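Local atomic coordinates of benzyl alcohol dehydrogenase (Acinetobacter calcoaceticus, PDB entry 1F8F), a protein that catalyses the NAD-dependent oxidation of benzyl alcohol to benzaldehyde, as a zinc-containing member of the medium-chain alcohol dehydrogenase family. Residues T79-G84 and N154-V159; L89-C94 and V314-G319; T98-N101 and Y107-E110; G174-A179 and G319-F324; G180-I183 and K187-P190. All blocks are in the same frame, centred on the assembly; numbering follows the deposited sequence. Where two conformers were deposited one is given.

Contact 1 of 5, residues T79-G84 and N154-V159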
# COMPACT_ATOMS: atom_id res chain seq x y z
N THR A 79 21.03 26.22 -4.90
CA THR A 79 19.89 27.09 -5.15
C THR A 79 18.93 27.10 -3.99
O THR A 79 18.08 28.01 -3.99
CB THR A 79 19.08 26.66 -6.41
OG1 THR A 79 18.60 25.30 -6.27
CG2 THR A 79 19.87 26.81 -7.70
N GLU A 80 18.93 26.11 -3.11
CA GLU A 80 17.89 26.05 -2.08
C GLU A 80 18.34 26.46 -0.69
O GLU A 80 17.57 26.38 0.27
CB GLU A 80 17.27 24.67 -2.05
CG GLU A 80 16.60 24.01 -3.22
CD GLU A 80 15.74 24.86 -4.11
OE1 GLU A 80 14.67 25.34 -3.75
OE2 GLU A 80 16.18 25.11 -5.27
N LEU A 81 19.56 26.90 -0.53
CA LEU A 81 20.10 27.32 0.76
C LEU A 81 20.90 28.63 0.67
O LEU A 81 21.65 28.82 -0.30
CB LEU A 81 21.04 26.20 1.20
CG LEU A 81 20.52 24.80 1.57
CD1 LEU A 81 21.62 23.76 1.67
CD2 LEU A 81 19.76 24.93 2.88
N GLN A 82 20.85 29.52 1.67
CA GLN A 82 21.65 30.76 1.67
C GLN A 82 22.45 30.96 2.96
O GLN A 82 22.15 30.40 4.01
CB GLN A 82 20.84 32.02 1.39
CG GLN A 82 19.59 32.16 2.23
CD GLN A 82 18.40 32.78 1.53
OE1 GLN A 82 17.35 33.08 2.13
NE2 GLN A 82 18.58 32.96 0.21
N VAL A 83 23.50 31.78 2.84
CA VAL A 83 24.42 32.13 3.92
C VAL A 83 23.66 32.55 5.16
O VAL A 83 22.74 33.37 5.01
CB VAL A 83 25.37 33.26 3.47
CG1 VAL A 83 26.30 33.74 4.59
CG2 VAL A 83 26.18 32.80 2.28
N GLY A 84 23.93 31.94 6.32
CA GLY A 84 23.11 32.30 7.49
C GLY A 84 22.00 31.33 7.83
O GLY A 84 21.49 31.39 8.97
N ASN A 154 22.22 18.31 -1.03
CA ASN A 154 21.16 17.34 -0.70
C ASN A 154 21.28 16.76 0.72
O ASN A 154 20.25 16.28 1.22
CB ASN A 154 20.93 16.24 -1.72
CG ASN A 154 22.07 15.27 -1.81
OD1 ASN A 154 23.10 15.47 -1.15
ND2 ASN A 154 21.87 14.23 -2.63
N ASN A 155 22.43 16.79 1.39
CA ASN A 155 22.45 16.34 2.79
C ASN A 155 22.40 17.54 3.73
O ASN A 155 22.59 17.28 4.93
CB ASN A 155 23.54 15.37 3.16
CG ASN A 155 25.01 15.74 3.06
OD1 ASN A 155 25.49 16.22 2.02
ND2 ASN A 155 25.69 15.45 4.15
N THR A 156 22.10 18.75 3.31
CA THR A 156 22.05 19.88 4.25
C THR A 156 20.62 20.35 4.36
O THR A 156 20.03 20.90 3.44
CB THR A 156 23.05 20.95 3.80
OG1 THR A 156 24.34 20.34 3.62
CG2 THR A 156 23.30 22.08 4.80
N VAL A 157 19.97 20.18 5.49
CA VAL A 157 18.61 20.43 5.82
C VAL A 157 18.36 21.69 6.65
O VAL A 157 18.58 21.85 7.84
CB VAL A 157 17.90 19.28 6.55
CG1 VAL A 157 16.41 19.36 6.55
CG2 VAL A 157 18.30 17.90 6.00
N LYS A 158 17.72 22.65 5.96
CA LYS A 158 17.35 23.93 6.56
C LYS A 158 16.31 23.74 7.66
O LYS A 158 15.29 23.08 7.42
CB LYS A 158 16.86 24.95 5.53
CG LYS A 158 16.23 26.22 6.10
CD LYS A 158 16.39 27.37 5.11
CE LYS A 158 15.18 28.30 5.13
NZ LYS A 158 15.34 29.40 4.11
N VAL A 159 16.56 24.30 8.84
CA VAL A 159 15.54 24.26 9.90
C VAL A 159 15.35 25.67 10.46
O VAL A 159 16.10 26.62 10.22
CB VAL A 159 15.81 23.28 11.05
CG1 VAL A 159 15.99 21.83 10.65
CG2 VAL A 159 17.04 23.74 11.84
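Leu81 carries this contact, spreading its two methyl groups over Thr156 and Lys158 of strand 156-159. CD1 lies 3.7 Å from Thr156 O and 3.8 Å from Thr156 CB, while CD2 comes within 3.9 Å of Lys158 CB. With CG opposite the carbonyl carbon (chi1 -67°), the branched end of the leucine is carried to the strand, although Leu81 CA is still 7.3 Å from Lys158 CA. Thr156 offers carbon to the leucine: CG2 stands 3.9 Å from Leu81 CD1, and OG1 is taken by Arg152 O and Ser151 OG. A beta-branched residue suits this buried strand position, having an apolar branch for the leucine and a hydroxyl for the polar turn. Lys158 contributes the root of its chain, which runs antiparallel to the leucine, and its amine makes a long, weak ion pair with Asp85. The loop is held one step further out, where Glu153 OE2 accepts the backbone N-H groups of both Thr79 and Glu80. Thr79 OG1 donates to Glu80 OE2 at 2.6 Å, on the anti side of the carboxylate, and also bonds Lys96 of the second subunit. Beneath the contact, strand 156-159 pairs antiparallel with strand 86-89 of the GroES-like domain, and Val157, turned away from the loop, packs on Ile325 and Pro326 of helix 321-333.

Contact 2 of 5, residues L89-C94 and V314-G319. With ZN (zinc ion), chain C; NAD (nicotinamide-adenine-dinucleotide), chain F.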
# COMPACT_ATOMS: atom_id res chain seq x y z
N LEU A 89 22.89 18.32 9.34
CA LEU A 89 23.63 17.59 8.33
C LEU A 89 23.36 16.09 8.57
O LEU A 89 23.68 15.52 9.60
CB LEU A 89 25.14 17.71 8.61
CG LEU A 89 25.65 19.13 8.84
CD1 LEU A 89 27.19 19.16 8.70
CD2 LEU A 89 25.08 20.11 7.80
N SER A 90 22.70 15.50 7.61
CA SER A 90 22.21 14.15 7.58
C SER A 90 23.20 13.27 6.83
O SER A 90 24.27 13.76 6.46
CB SER A 90 20.82 14.11 6.91
OG SER A 90 20.12 12.90 7.05
N TYR A 91 22.90 11.99 6.61
CA TYR A 91 23.79 11.11 5.89
C TYR A 91 23.95 11.54 4.42
O TYR A 91 23.38 12.46 3.89
CB TYR A 91 23.36 9.67 5.96
CG TYR A 91 21.94 9.42 5.43
CD1 TYR A 91 21.72 9.03 4.11
CD2 TYR A 91 20.85 9.51 6.28
CE1 TYR A 91 20.43 8.82 3.62
CE2 TYR A 91 19.56 9.29 5.84
CZ TYR A 91 19.37 8.91 4.52
OH TYR A 91 18.09 8.71 4.07
N GLY A 92 24.82 10.81 3.72
CA GLY A 92 25.28 10.95 2.38
C GLY A 92 24.68 10.08 1.29
O GLY A 92 24.72 8.86 1.26
N TYR A 93 24.02 10.76 0.32
CA TYR A 93 23.37 10.12 -0.82
C TYR A 93 23.64 10.81 -2.16
O TYR A 93 23.93 12.00 -2.26
CB TYR A 93 21.89 9.88 -0.60
CG TYR A 93 20.98 11.08 -0.50
CD1 TYR A 93 21.02 11.89 0.64
CD2 TYR A 93 20.07 11.43 -1.49
CE1 TYR A 93 20.22 13.00 0.81
CE2 TYR A 93 19.25 12.53 -1.35
CZ TYR A 93 19.34 13.30 -0.21
OH TYR A 93 18.52 14.42 -0.08
N CYS A 94 23.60 10.01 -3.23
CA CYS A 94 23.87 10.49 -4.58
C CYS A 94 22.70 11.23 -5.23
O CYS A 94 23.10 12.19 -5.90
CB CYS A 94 24.41 9.39 -5.49
SG CYS A 94 23.10 8.50 -6.38
N VAL A 314 16.13 -2.07 8.10
CA VAL A 314 15.91 -0.63 7.95
C VAL A 314 17.17 0.22 8.17
O VAL A 314 17.78 0.14 9.24
CB VAL A 314 14.85 -0.14 8.96
CG1 VAL A 314 14.79 1.39 9.01
CG2 VAL A 314 13.45 -0.67 8.68
N VAL A 315 17.49 1.12 7.25
CA VAL A 315 18.61 2.06 7.33
C VAL A 315 18.08 3.48 7.52
O VAL A 315 17.21 3.95 6.77
CB VAL A 315 19.48 2.11 6.03
CG1 VAL A 315 20.73 3.00 6.12
CG2 VAL A 315 19.93 0.72 5.60
N GLU A 316 18.54 4.18 8.56
CA GLU A 316 18.20 5.54 8.85
C GLU A 316 16.72 5.86 8.80
O GLU A 316 16.31 7.01 8.57
CB GLU A 316 18.94 6.49 7.87
CG GLU A 316 20.45 6.32 7.92
CD GLU A 316 21.06 7.22 9.01
OE1 GLU A 316 20.38 8.08 9.62
OE2 GLU A 316 22.25 7.08 9.27
N GLY A 317 15.87 4.92 9.21
CA GLY A 317 14.44 5.14 9.33
C GLY A 317 13.72 5.13 7.99
O GLY A 317 12.50 5.43 8.00
N SER A 318 14.31 4.76 6.88
CA SER A 318 13.67 4.80 5.57
C SER A 318 13.01 6.10 5.15
O SER A 318 12.16 6.00 4.25
CB SER A 318 12.65 3.65 5.48
OG SER A 318 13.31 2.43 5.84
N GLY A 319 13.25 7.34 5.60
CA GLY A 319 12.37 8.34 4.89
C GLY A 319 13.19 9.09 3.84
O GLY A 319 14.16 8.63 3.27
ZN ZN C . 21.78 7.25 -5.01
PA NAD F . 22.70 2.84 22.75
O1A NAD F . 22.33 4.22 23.21
O2A NAD F . 23.95 2.26 23.28
O5B NAD F . 21.46 1.86 22.87
C5B NAD F . 21.36 0.42 22.77
C4B NAD F . 20.74 -0.17 24.02
O4B NAD F . 20.77 -1.64 23.92
C3B NAD F . 21.41 0.17 25.37
O3B NAD F . 20.55 0.93 26.21
C2B NAD F . 21.72 -1.16 26.04
O2B NAD F . 21.42 -1.22 27.44
C1B NAD F . 20.82 -2.12 25.25
N9A NAD F . 21.27 -3.51 25.23
C8A NAD F . 22.49 -4.01 24.86
N7A NAD F . 22.56 -5.34 24.96
C5A NAD F . 21.31 -5.70 25.45
C6A NAD F . 20.75 -6.94 25.79
N6A NAD F . 21.35 -8.12 25.68
N1A NAD F . 19.47 -6.95 26.24
C2A NAD F . 18.81 -5.75 26.36
N3A NAD F . 19.24 -4.56 26.08
C4A NAD F . 20.51 -4.59 25.63
O3 NAD F . 22.81 2.94 21.13
PN NAD F . 21.85 3.79 20.17
O1N NAD F . 20.45 3.71 20.63
O2N NAD F . 22.37 5.17 20.08
O5D NAD F . 22.10 2.98 18.79
C5D NAD F . 21.41 1.73 18.58
C4D NAD F . 22.00 0.85 17.55
O4D NAD F . 21.53 1.17 16.20
C3D NAD F . 23.51 0.60 17.43
O3D NAD F . 23.71 -0.73 16.90
C2D NAD F . 23.85 1.59 16.31
O2D NAD F . 25.14 1.40 15.74
C1D NAD F . 22.71 1.18 15.37
N1N NAD F . 22.45 2.24 14.40
C2N NAD F . 21.86 1.84 13.24
C3N NAD F . 21.54 2.81 12.31
C7N NAD F . 20.83 2.47 10.95
O7N NAD F . 20.61 3.38 10.15
N7N NAD F . 20.51 1.14 10.77
C4N NAD F . 21.79 4.19 12.56
C5N NAD F . 21.85 4.45 13.95
C6N NAD F . 22.19 3.54 14.93
O HOH W 1 16.46 8.38 6.05
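Tyr91 and Glu316 meet between two segments without regular structure, their CA atoms 8.4 Å apart. Segment 89-94 is extended from Ser90 to Tyr93, whereas 314-319 coils tightly: Glu316, Gly317 and Ser318 all have positive phi, which glycine tolerates easily, and Ser318 N closes the turn on Val315 O. This coil turns its backbone to the coenzyme. Glu316 N donates to NAD O7N at 2.7 Å in a fairly straight bond (160°), and NAD N7N gives a longer one, 3.3 Å, to Val314 O. These two bonds to the carboxamide come from main-chain atoms, at the cleft where the GroES-like domain faces the Rossmann domain. The glutamate side chain lies between the Tyr91 ring and the carboxamide oxygen, and it and the tyrosine slide past each other in opposite directions. Tyr91 CE2 approaches Glu316 CB to 3.5 Å, and Tyr91 CD2 lies 3.6 Å from Glu316 CD, with ring and carboxylate planes 36° apart. The glutamate chain folds at its second torsion (chi2 -88°), bringing its carboxylate beside CD2 of the ring. An aromatic residue with a hydroxyl suits the place, because the phenol OH reaches past the glutamate to a water at 2.6 Å, in the plane of the ring; that water donates to Glu316 O at 2.9 Å and accepts weakly from Gly319 N. At the far end of the segment, Cys94 SG binds a zinc ion.

Contact 3 of 5, residues T98-N101 and Y107-E110; sequences TQCN and YCSE. With ZN (zinc ion), chain C.
Cys100 and Cys108 converge on one zinc ion from two separate pieces of chain, with each SG 2.3 Å from the metal. Their side chains leave the backbone differently: in Cys100 the sulfur stands opposite the carbonyl carbon, in Cys108 opposite the backbone N (chi1 174°). These choices let a short, weakly bonded helix, 98-101, and an irregular loop present sulfur to the same point. Cys100 SG lies 3.5 Å from Cys108 CB, and the two SG atoms are 3.6 Å apart, as expected of neighbouring ligands around one metal. Cys108 CB sits only 3.1 Å from the zinc, so this cysteine bends more sharply at its sulfur than Cys100 does. Beside the metal, Gln99 lays its chain against the Tyr107 backbone, with Gln99 CB 3.5 Å from Tyr107 O. Gln99 and Tyr107 cross at about a right angle, amide and ring planes 76° apart, and they touch near their roots. The ring itself leads away, carrying its OH to Val315 N and Ser318 OG; a long residue with a polar tip suits that reach. Gln99 also packs against Ile281 of the third subunit. Cys94 and Cys97 complete an all-cysteine site, the structural zinc of this family, in which the four sulfurs are probably thiolates. Glu110 N donates to Cys108 SG at 3.3 Å and 157°, which would help to spread the negative charge these sulfurs bring together.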
# COMPACT_ATOMS: atom_id res chain seq x y z
N THR A 98 18.76 4.69 -9.03
CA THR A 98 17.37 4.18 -9.02
C THR A 98 16.67 4.39 -7.66
O THR A 98 15.50 4.79 -7.54
CB THR A 98 17.35 2.68 -9.40
OG1 THR A 98 17.71 2.49 -10.76
CG2 THR A 98 16.00 2.03 -9.15
N GLN A 99 17.41 4.06 -6.59
CA GLN A 99 16.85 4.23 -5.23
C GLN A 99 16.67 5.69 -4.89
O GLN A 99 15.57 5.99 -4.44
CB GLN A 99 17.63 3.41 -4.22
CG GLN A 99 17.09 1.98 -4.22
CD GLN A 99 17.72 1.17 -5.31
OE1 GLN A 99 17.04 0.35 -5.96
NE2 GLN A 99 19.01 1.39 -5.51
N CYS A 100 17.56 6.63 -5.17
CA CYS A 100 17.38 8.03 -4.91
C CYS A 100 16.23 8.62 -5.72
O CYS A 100 15.35 9.19 -5.05
CB CYS A 100 18.67 8.83 -5.08
SG CYS A 100 20.04 8.30 -3.98
N ASN A 101 16.06 8.25 -7.02
CA ASN A 101 14.98 8.74 -7.83
C ASN A 101 13.59 8.21 -7.46
O ASN A 101 12.64 8.82 -7.97
CB ASN A 101 15.16 8.29 -9.32
CG ASN A 101 16.45 8.87 -9.84
OD1 ASN A 101 16.85 9.92 -9.28
ND2 ASN A 101 17.10 8.28 -10.84
N TYR A 107 18.77 3.84 0.68
CA TYR A 107 19.11 2.64 -0.06
C TYR A 107 19.94 2.93 -1.30
O TYR A 107 20.19 2.08 -2.16
CB TYR A 107 17.81 1.77 -0.29
CG TYR A 107 17.26 1.47 1.12
CD1 TYR A 107 17.94 0.67 2.03
CD2 TYR A 107 16.11 2.10 1.55
CE1 TYR A 107 17.51 0.48 3.31
CE2 TYR A 107 15.61 1.83 2.82
CZ TYR A 107 16.33 1.06 3.73
OH TYR A 107 15.74 0.90 4.97
N CYS A 108 20.39 4.16 -1.44
CA CYS A 108 21.25 4.65 -2.52
C CYS A 108 22.29 3.60 -2.84
O CYS A 108 23.02 3.05 -2.00
CB CYS A 108 21.99 5.97 -2.18
SG CYS A 108 23.22 6.69 -3.26
N SER A 109 22.47 3.33 -4.13
CA SER A 109 23.48 2.33 -4.53
C SER A 109 24.90 2.82 -4.24
O SER A 109 25.88 2.08 -4.32
CB SER A 109 23.22 1.85 -5.96
OG SER A 109 23.43 2.93 -6.87
N GLU A 110 25.10 4.07 -3.80
CA GLU A 110 26.43 4.49 -3.38
C GLU A 110 26.43 4.64 -1.87
O GLU A 110 27.34 5.28 -1.37
CB GLU A 110 26.86 5.78 -4.10
CG GLU A 110 26.71 5.81 -5.60
CD GLU A 110 27.29 6.87 -6.50
OE1 GLU A 110 27.67 8.03 -6.23
OE2 GLU A 110 27.41 6.55 -7.72
ZN ZN C . 21.78 7.25 -5.01

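Contact 4 of 5, residues G174-A179 and G319-F324. With NAD (nicotinamide-adenine-dinucleotide), chain F.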
# COMPACT_ATOMS: atom_id res chain seq x y z
N GLY A 174 20.59 9.28 14.79
CA GLY A 174 19.85 8.42 15.74
C GLY A 174 18.37 8.71 15.98
O GLY A 174 17.58 7.74 16.15
N ILE A 175 17.93 9.95 16.09
CA ILE A 175 16.52 10.28 16.32
C ILE A 175 15.64 9.98 15.10
O ILE A 175 14.63 9.32 15.26
CB ILE A 175 16.35 11.72 16.81
CG1 ILE A 175 17.46 12.12 17.80
CG2 ILE A 175 14.97 11.92 17.48
CD1 ILE A 175 17.54 11.32 19.09
N GLN A 176 16.09 10.29 13.86
CA GLN A 176 15.38 9.99 12.64
C GLN A 176 15.34 8.48 12.44
O GLN A 176 14.35 7.94 11.90
CB GLN A 176 15.88 10.68 11.36
CG GLN A 176 17.17 10.25 10.69
CD GLN A 176 17.44 11.02 9.40
OE1 GLN A 176 16.50 11.68 8.92
NE2 GLN A 176 18.62 11.07 8.80
N THR A 177 16.39 7.80 12.90
CA THR A 177 16.45 6.35 12.68
C THR A 177 15.34 5.66 13.47
O THR A 177 14.59 4.80 12.98
CB THR A 177 17.82 5.72 13.06
OG1 THR A 177 18.87 6.16 12.20
CG2 THR A 177 17.76 4.19 12.95
N GLY A 178 15.20 6.03 14.70
CA GLY A 178 14.22 5.40 15.57
C GLY A 178 12.80 5.82 15.28
O GLY A 178 11.92 4.93 15.27
N ALA A 179 12.61 7.13 15.13
CA ALA A 179 11.27 7.66 14.84
C ALA A 179 10.80 7.21 13.47
O ALA A 179 9.64 6.82 13.27
CB ALA A 179 11.25 9.21 14.84
N GLY A 319 13.25 7.34 5.60
CA GLY A 319 12.37 8.34 4.89
C GLY A 319 13.19 9.09 3.84
O GLY A 319 14.16 8.63 3.27
N SER A 320 12.77 10.33 3.67
CA SER A 320 13.53 11.32 2.92
C SER A 320 13.78 12.41 3.97
O SER A 320 12.86 13.03 4.50
CB SER A 320 12.83 11.79 1.66
OG SER A 320 13.22 13.14 1.35
N PRO A 321 15.04 12.59 4.37
CA PRO A 321 15.42 13.52 5.42
C PRO A 321 15.01 14.97 5.22
O PRO A 321 14.64 15.63 6.21
CB PRO A 321 16.92 13.35 5.60
CG PRO A 321 17.21 12.05 4.93
CD PRO A 321 16.18 11.76 3.90
N LYS A 322 15.06 15.47 3.98
CA LYS A 322 14.67 16.79 3.59
C LYS A 322 13.18 17.06 3.88
O LYS A 322 12.81 18.20 4.16
CB LYS A 322 14.90 17.02 2.08
CG LYS A 322 16.31 17.40 1.67
CD LYS A 322 16.47 18.93 1.39
CE LYS A 322 17.98 19.15 1.68
NZ LYS A 322 18.49 20.51 1.37
N LYS A 323 12.39 15.99 3.89
CA LYS A 323 11.01 16.01 4.28
C LYS A 323 10.76 15.68 5.76
O LYS A 323 10.09 16.42 6.46
CB LYS A 323 10.19 14.99 3.45
CG LYS A 323 8.70 15.23 3.59
CD LYS A 323 7.86 14.00 3.16
CE LYS A 323 6.38 14.41 3.21
NZ LYS A 323 5.52 13.30 2.75
N PHE A 324 11.27 14.56 6.26
CA PHE A 324 11.09 14.05 7.61
C PHE A 324 11.73 14.87 8.74
O PHE A 324 11.12 14.94 9.83
CB PHE A 324 11.60 12.58 7.68
CG PHE A 324 11.07 11.81 8.87
CD1 PHE A 324 9.72 11.77 9.19
CD2 PHE A 324 11.92 11.12 9.73
CE1 PHE A 324 9.25 11.06 10.29
CE2 PHE A 324 11.46 10.40 10.81
CZ PHE A 324 10.10 10.35 11.11
PA NAD F . 22.70 2.84 22.75
O1A NAD F . 22.33 4.22 23.21
O2A NAD F . 23.95 2.26 23.28
O5B NAD F . 21.46 1.86 22.87
C5B NAD F . 21.36 0.42 22.77
C4B NAD F . 20.74 -0.17 24.02
O4B NAD F . 20.77 -1.64 23.92
C3B NAD F . 21.41 0.17 25.37
O3B NAD F . 20.55 0.93 26.21
C2B NAD F . 21.72 -1.16 26.04
O2B NAD F . 21.42 -1.22 27.44
C1B NAD F . 20.82 -2.12 25.25
N9A NAD F . 21.27 -3.51 25.23
C8A NAD F . 22.49 -4.01 24.86
N7A NAD F . 22.56 -5.34 24.96
C5A NAD F . 21.31 -5.70 25.45
C6A NAD F . 20.75 -6.94 25.79
N6A NAD F . 21.35 -8.12 25.68
N1A NAD F . 19.47 -6.95 26.24
C2A NAD F . 18.81 -5.75 26.36
N3A NAD F . 19.24 -4.56 26.08
C4A NAD F . 20.51 -4.59 25.63
O3 NAD F . 22.81 2.94 21.13
PN NAD F . 21.85 3.79 20.17
O1N NAD F . 20.45 3.71 20.63
O2N NAD F . 22.37 5.17 20.08
O5D NAD F . 22.10 2.98 18.79
C5D NAD F . 21.41 1.73 18.58
C4D NAD F . 22.00 0.85 17.55
O4D NAD F . 21.53 1.17 16.20
C3D NAD F . 23.51 0.60 17.43
O3D NAD F . 23.71 -0.73 16.90
C2D NAD F . 23.85 1.59 16.31
O2D NAD F . 25.14 1.40 15.74
C1D NAD F . 22.71 1.18 15.37
N1N NAD F . 22.45 2.24 14.40
C2N NAD F . 21.86 1.84 13.24
C3N NAD F . 21.54 2.81 12.31
C7N NAD F . 20.83 2.47 10.95
O7N NAD F . 20.61 3.38 10.15
N7N NAD F . 20.51 1.14 10.77
C4N NAD F . 21.79 4.19 12.56
C5N NAD F . 21.85 4.45 13.95
C6N NAD F . 22.19 3.54 14.93
O HOH W 2 13.39 8.30 8.62
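Pro321 and Phe324, in the first turn of helix 321-333, pack against Gln176 and Ala179 of helix 174-186. The two helices bracket the six-stranded Rossmann sheet in sequence: 174-186 precedes its first strand, 193-197, and 321-333 follows its last, 310-313. Gly319 enters through a water that bridges its N to Gln176 O by two weak bonds. Ser320 then occupies the N-cap position, though its side chain makes no capping bond; its carbonyl instead accepts from both Lys323 N and Phe324 N, the latter at 2.8 Å. Pro321 suits the start of a helix, where no earlier carbonyl awaits its missing N-H and its fixed phi is already helical. Its CB lies 3.7 Å from Gln176 OE1. Gln176 extends straight beyond CG from a first torsion that sets CG between backbone N and carbonyl carbon (chi1 74°), and its NE2 is bonded to Ser90 OG, which helps fix the turn of the amide. Lys322 leads off the other way, its NZ bonding to Thr156 O and Glu153 O. Phe324 closes the contact with its flat ring: CG stands opposite the backbone N (chi1 -162°), which swings the ring's edge to the partner helix. CE2 comes to 3.9 Å from Gln176 O, and CZ is 4.0 Å from Ala179 C and 4.1 Å from Ala179 CB, where a small residue leaves space for the ring. On the opposite face of helix 174-186, Thr177 OG1 stands 3.5 Å from C4N of the NAD nicotinamide.

Contact 5 of 5, residues G180-I183 and K187-P190; sequences GACI and KVTP
Near its C-terminal end, helix 174-186 has a wider pi-type turn at 181-183, and there Cys182 meets Lys187 and Val188 as the chain leaves for the first strand of the Rossmann sheet. The Cys182 carbonyl does the joining. Val188 N donates to Cys182 O at 3.3 Å with an N-H...O angle of 147°, approaching tilted 27° from the carbonyl plane. Lys187 N adds a second, weak bond to the same Cys182 O, at 3.1 Å but strongly bent. The weak bond spans five residues, as a pi-type bond does, whereas the one from Val188 N spans six and belongs to the chain leaving the helix. The Cys182 oxygen thus takes two N-H groups, one of them weakly. Lys187 is the first residue to leave helical angles, with positive phi (63°). Its CG rests 3.7 Å from Ile183 O, and a long, charged side chain suits this exposed place. Val188, by contrast, is buried, and a compact apolar residue fits its position against Phe261 of strand 259-264. Its CG2, standing opposite its own carbonyl carbon, lies 4.2 Å from Cys182 O. The contact of Val188 with the cysteine sulfur is doubtful, because Cys182 was modelled in two conformers. Around the turn, Cys182 and Ile183 pack on Ala209 of helix 201-213, Ala181 packs on Leu263 of strand 259-264, and Ile183 touches Pro190 of the fourth subunit.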
# COMPACT_ATOMS: atom_id res chain seq x y z
N GLY A 180 11.72 7.26 12.50
CA GLY A 180 11.44 6.82 11.14
C GLY A 180 11.09 5.35 11.03
O GLY A 180 10.25 4.98 10.21
N ALA A 181 11.67 4.46 11.84
CA ALA A 181 11.38 3.02 11.70
C ALA A 181 9.91 2.78 11.97
O ALA A 181 9.19 1.95 11.42
CB ALA A 181 12.24 2.34 12.73
N CYS A 182 9.43 3.51 13.01
CA CYS A 182 7.99 3.43 13.32
C CYS A 182 7.12 4.16 12.31
O CYS A 182 6.12 3.62 11.79
CB CYS A 182 7.88 4.06 14.68
SG CYS A 182 7.95 3.02 16.13
N ILE A 183 7.43 5.40 11.97
CA ILE A 183 6.55 6.19 11.10
C ILE A 183 6.67 5.78 9.64
O ILE A 183 5.61 5.66 9.00
CB ILE A 183 6.73 7.72 11.27
CG1 ILE A 183 6.16 8.20 12.63
CG2 ILE A 183 6.03 8.54 10.17
CD1 ILE A 183 6.74 9.48 13.20
N LYS A 187 5.08 1.47 9.88
CA LYS A 187 3.90 2.28 9.94
C LYS A 187 2.92 1.90 11.08
O LYS A 187 1.79 1.50 10.73
CB LYS A 187 3.06 2.40 8.69
CG LYS A 187 3.73 2.84 7.41
CD LYS A 187 2.82 2.49 6.22
CE LYS A 187 3.57 2.51 4.93
NZ LYS A 187 4.45 3.67 4.63
N VAL A 188 3.28 2.04 12.35
CA VAL A 188 2.40 1.70 13.43
C VAL A 188 1.03 2.37 13.29
O VAL A 188 0.95 3.57 13.02
CB VAL A 188 3.15 2.09 14.74
CG1 VAL A 188 2.35 1.92 16.00
CG2 VAL A 188 4.42 1.23 14.76
N THR A 189 -0.04 1.62 13.57
CA THR A 189 -1.41 2.12 13.43
C THR A 189 -2.09 2.38 14.75
O THR A 189 -1.78 1.86 15.85
CB THR A 189 -2.25 1.07 12.64
OG1 THR A 189 -2.16 -0.22 13.28
CG2 THR A 189 -1.81 0.86 11.21
N PRO A 190 -3.10 3.26 14.74
CA PRO A 190 -3.83 3.64 15.95
C PRO A 190 -4.43 2.45 16.66
O PRO A 190 -4.89 1.54 16.01
CB PRO A 190 -4.94 4.57 15.41
CG PRO A 190 -4.27 5.22 14.23
CD PRO A 190 -3.49 4.10 13.56

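In the fold
Contacts 2 and 4 lie deepest, their centres about 7 Å apart, sharing Gly319 and both touching NAD; Ser90 OG and Gln176 NE2 bond between them. Contact 5 uses the same helix, 174-186, as contact 4, but at its far end, where backbone bonding replaces side-chain packing. Contacts 1 and 3 lie farther out, each within the GroES-like domain and each meeting the second subunit, one built on aliphatic packing and the other on metal coordination. Tyr107 OH, reaching Val315 N, ties contact 3 to contact 2, which also supplies Cys94 to its zinc. Lys322 NZ, bonded to Thr156 O, joins contact 4 to contact 1.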